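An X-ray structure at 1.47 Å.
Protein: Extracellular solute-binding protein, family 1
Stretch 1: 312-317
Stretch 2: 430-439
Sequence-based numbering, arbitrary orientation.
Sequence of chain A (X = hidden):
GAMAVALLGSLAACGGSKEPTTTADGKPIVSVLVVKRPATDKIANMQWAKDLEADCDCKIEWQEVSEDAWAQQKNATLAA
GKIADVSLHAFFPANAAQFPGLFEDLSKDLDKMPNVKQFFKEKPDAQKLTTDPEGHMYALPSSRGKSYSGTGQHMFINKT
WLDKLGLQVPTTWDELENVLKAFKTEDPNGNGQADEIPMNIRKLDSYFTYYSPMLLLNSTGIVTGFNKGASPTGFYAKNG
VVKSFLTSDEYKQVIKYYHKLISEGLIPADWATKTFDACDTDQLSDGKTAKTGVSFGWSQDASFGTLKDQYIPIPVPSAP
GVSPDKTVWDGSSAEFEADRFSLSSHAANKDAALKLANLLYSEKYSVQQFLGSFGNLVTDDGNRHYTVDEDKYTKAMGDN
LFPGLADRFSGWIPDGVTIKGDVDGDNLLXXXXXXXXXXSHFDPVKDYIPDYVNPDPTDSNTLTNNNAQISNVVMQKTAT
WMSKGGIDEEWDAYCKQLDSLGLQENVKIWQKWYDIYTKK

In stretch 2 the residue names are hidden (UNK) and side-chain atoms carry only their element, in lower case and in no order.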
# COMPACT_ATOMS: atom_id res chain seq x y z
N ILE A 312 -11.17 8.12 -16.04
CA ILE A 312 -10.85 9.13 -15.04
C ILE A 312 -11.05 8.56 -13.64
O ILE A 312 -11.87 7.64 -13.44
CB ILE A 312 -11.68 10.40 -15.21
CG1 ILE A 312 -13.17 10.13 -14.94
CG2 ILE A 312 -11.47 10.97 -16.62
CD1 ILE A 312 -14.06 11.36 -14.95
N PRO A 313 -10.35 9.09 -12.64
CA PRO A 313 -10.67 8.76 -11.25
C PRO A 313 -11.84 9.62 -10.83
O PRO A 313 -11.87 10.82 -11.13
CB PRO A 313 -9.40 9.19 -10.49
CG PRO A 313 -8.46 9.84 -11.55
CD PRO A 313 -9.32 10.13 -12.73
N ILE A 314 -12.80 9.01 -10.14
CA ILE A 314 -13.92 9.77 -9.61
C ILE A 314 -14.03 9.70 -8.10
O ILE A 314 -13.71 8.66 -7.49
CB ILE A 314 -15.27 9.33 -10.21
CG1 ILE A 314 -15.51 7.85 -9.98
CG2 ILE A 314 -15.33 9.73 -11.67
CD1 ILE A 314 -16.94 7.41 -10.28
N PRO A 315 -14.53 10.75 -7.47
CA PRO A 315 -14.92 10.62 -6.06
C PRO A 315 -15.90 9.47 -5.91
O PRO A 315 -16.70 9.18 -6.81
CB PRO A 315 -15.59 11.96 -5.77
CG PRO A 315 -15.00 12.92 -6.83
CD PRO A 315 -14.85 12.08 -8.02
N VAL A 316 -15.88 8.81 -4.76
CA VAL A 316 -16.76 7.65 -4.61
C VAL A 316 -18.20 8.12 -4.49
O VAL A 316 -18.47 9.11 -3.80
CB VAL A 316 -16.35 6.79 -3.41
CG1 VAL A 316 -16.71 7.45 -2.05
CG2 VAL A 316 -16.96 5.38 -3.51
N PRO A 317 -19.17 7.47 -5.13
CA PRO A 317 -20.57 7.83 -4.91
C PRO A 317 -21.01 7.60 -3.47
O PRO A 317 -20.58 6.64 -2.81
CB PRO A 317 -21.33 6.92 -5.89
CG PRO A 317 -20.33 6.68 -7.00
CD PRO A 317 -19.02 6.50 -6.24
N UNK A 430 -1.61 12.53 -10.19
CA UNK A 430 -2.79 12.91 -10.97
C UNK A 430 -4.01 12.12 -10.53
O UNK A 430 -5.11 12.68 -10.39
o UNK A 430 -1.46 16.05 -12.59
c UNK A 430 -2.17 15.11 -13.01
c UNK A 430 -1.57 13.72 -13.03
o UNK A 430 -3.34 15.26 -13.41
c UNK A 430 -2.51 12.69 -12.46
N UNK A 431 -3.85 10.82 -10.29
CA UNK A 431 -4.97 10.00 -9.85
C UNK A 431 -5.50 10.44 -8.49
O UNK A 431 -6.66 10.17 -8.18
c UNK A 431 -4.57 8.54 -9.78
N UNK A 432 -4.67 11.09 -7.68
CA UNK A 432 -5.14 11.51 -6.35
C UNK A 432 -5.81 12.87 -6.34
O UNK A 432 -6.50 13.18 -5.36
n UNK A 432 -2.53 9.63 -4.56
c UNK A 432 -3.98 11.43 -5.35
o UNK A 432 -4.75 9.25 -4.76
c UNK A 432 -3.78 10.02 -4.85
N UNK A 433 -5.68 13.67 -7.39
CA UNK A 433 -6.29 15.00 -7.36
C UNK A 433 -7.79 14.96 -7.11
O UNK A 433 -8.29 15.79 -6.34
c UNK A 433 -4.16 16.90 -9.98
c UNK A 433 -4.50 16.24 -8.65
c UNK A 433 -5.94 15.79 -8.63
n UNK A 433 -2.44 18.17 -11.27
c UNK A 433 -2.71 17.36 -10.03
N UNK A 434 -8.57 14.05 -7.72
CA UNK A 434 -10.02 14.08 -7.51
C UNK A 434 -10.46 13.71 -6.09
O UNK A 434 -11.64 13.89 -5.78
c UNK A 434 -9.50 13.00 -9.58
c UNK A 434 -8.21 13.13 -8.80
c UNK A 434 -10.55 13.07 -8.54
N UNK A 435 -9.56 13.18 -5.26
CA UNK A 435 -9.90 12.73 -3.91
C UNK A 435 -9.53 13.72 -2.82
O UNK A 435 -9.82 13.45 -1.65
c UNK A 435 -11.00 9.80 -4.49
o UNK A 435 -11.19 7.70 -7.45
c UNK A 435 -10.69 8.58 -6.50
c UNK A 435 -8.97 10.02 -5.70
c UNK A 435 -9.74 10.36 -4.61
c UNK A 435 -9.44 9.13 -6.64
c UNK A 435 -11.49 8.93 -5.44
c UNK A 435 -9.24 11.37 -3.63
N UNK A 436 -8.95 14.87 -3.16
CA UNK A 436 -8.63 15.85 -2.12
C UNK A 436 -9.86 16.33 -1.38
O UNK A 436 -9.84 16.48 -0.16
o UNK A 436 -5.32 18.72 -1.72
o UNK A 436 -5.13 18.44 -3.90
c UNK A 436 -5.55 18.09 -2.79
c UNK A 436 -6.38 16.80 -2.72
c UNK A 436 -7.86 17.03 -2.70
N UNK A 437 -10.97 16.53 -2.09
CA UNK A 437 -12.19 16.96 -1.43
C UNK A 437 -12.69 15.90 -0.46
O UNK A 437 -12.95 16.20 0.71
o UNK A 437 -13.80 19.91 -1.35
c UNK A 437 -13.25 17.34 -2.46
c UNK A 437 -14.53 18.97 -1.00
c UNK A 437 -14.58 17.72 -1.83
o UNK A 437 -15.26 19.04 0.02
N UNK A 438 -12.86 14.65 -0.92
CA UNK A 438 -13.42 13.65 -0.00
C UNK A 438 -12.46 13.34 1.14
O UNK A 438 -12.89 13.14 2.28
n UNK A 438 -16.84 11.16 -2.46
o UNK A 438 -14.71 10.45 -2.61
c UNK A 438 -15.13 12.51 -1.44
c UNK A 438 -13.81 12.37 -0.74
c UNK A 438 -15.54 11.29 -2.22
N UNK A 439 -11.16 13.34 0.89
CA UNK A 439 -10.21 13.11 1.98
C UNK A 439 -10.23 14.25 3.00
O UNK A 439 -9.92 14.01 4.17
c UNK A 439 -5.23 10.72 1.34
c UNK A 439 -8.64 11.45 0.87
n UNK A 439 -4.09 11.18 1.82
c UNK A 439 -7.38 11.18 0.14
n UNK A 439 -5.42 9.43 1.35
c UNK A 439 -8.80 12.86 1.44
n UNK A 439 -6.14 11.57 0.82

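Position 430 carries three side-chain carbons in a row, the last bearing two oxygens, and makes no contact with stretch 1; a carboxylate at the end of two methylenes identifies Glu430. Position 431 has a single side-chain carbon, which lies 4.5 Å (its CB) from Pro313 CG, while its backbone O sits 3.7 Å from Pro313 CB. One carbon alone means Ala431, and its carbonyl oxygen, buried by this contact, has no polar partner in the model.

At position 432 two carbons end in one oxygen and one nitrogen, a short amide; the CA-to-CB bond points away from stretch 1, and the side chain makes no contact with it. This is Asn432, whose amide is hydrogen-bonded elsewhere in the structure. Position 433 shows four carbons in an unbranched row closed by a nitrogen, again clear of stretch 1. This is Lys433, and its NZ forms a salt bridge to Glu430 OE2 at 2.7 Å.

Three carbons at position 434 close a ring onto the backbone nitrogen, and one ring carbon lies 3.6 Å from Pro313 O and 3.9 Å from Pro313 CG. Only proline closes such a ring, so this is Pro434, and the carbon is its CG. Position 435 has one carbon leading to a six-carbon ring that bears an oxygen; this oxygen reaches to 2.7 Å from Ile314 O. A phenol fits, hence Tyr435. Its OH donates a weak hydrogen bond to that carbonyl, and its CE2 packs 3.9 Å from Pro313 CB.

Positions 436 and 437 each hold three carbons, the third with two oxygens, and neither touches stretch 1. They are Glu436 and Glu437; the CA-to-CB bond of the latter points toward stretch 1, but its end leads away.

Position 438 also has three carbons, but the third carries one oxygen and one nitrogen. The oxygen lies 2.9 Å from Val316 N and the nitrogen 2.9 Å from Val316 O, a primary amide facing the backbone donor and acceptor of a single residue: Gln438. Position 439 has three carbons, a nitrogen, then a carbon with two further nitrogens, a guanidinium out of reach of stretch 1, so Arg439.

The contact thus combines proline packing with side-chain recognition of backbone. Pro313 is covered by Ala431, Pro434 and Tyr435, and Pro315 CD lies 4.4 Å from Pro434 CB. Beyond this apolar patch, Gln438 pairs with both polar backbone atoms of Val316: Val316 N donates to OE1 and NE2 donates to Val316 O, each at 2.9 Å. Proline lacks a backbone N-H, so Pro313 and Pro315 can offer no such donor, whereas Val316 supplies one.

Stretch 2 (430-439) EANKPYEEQR
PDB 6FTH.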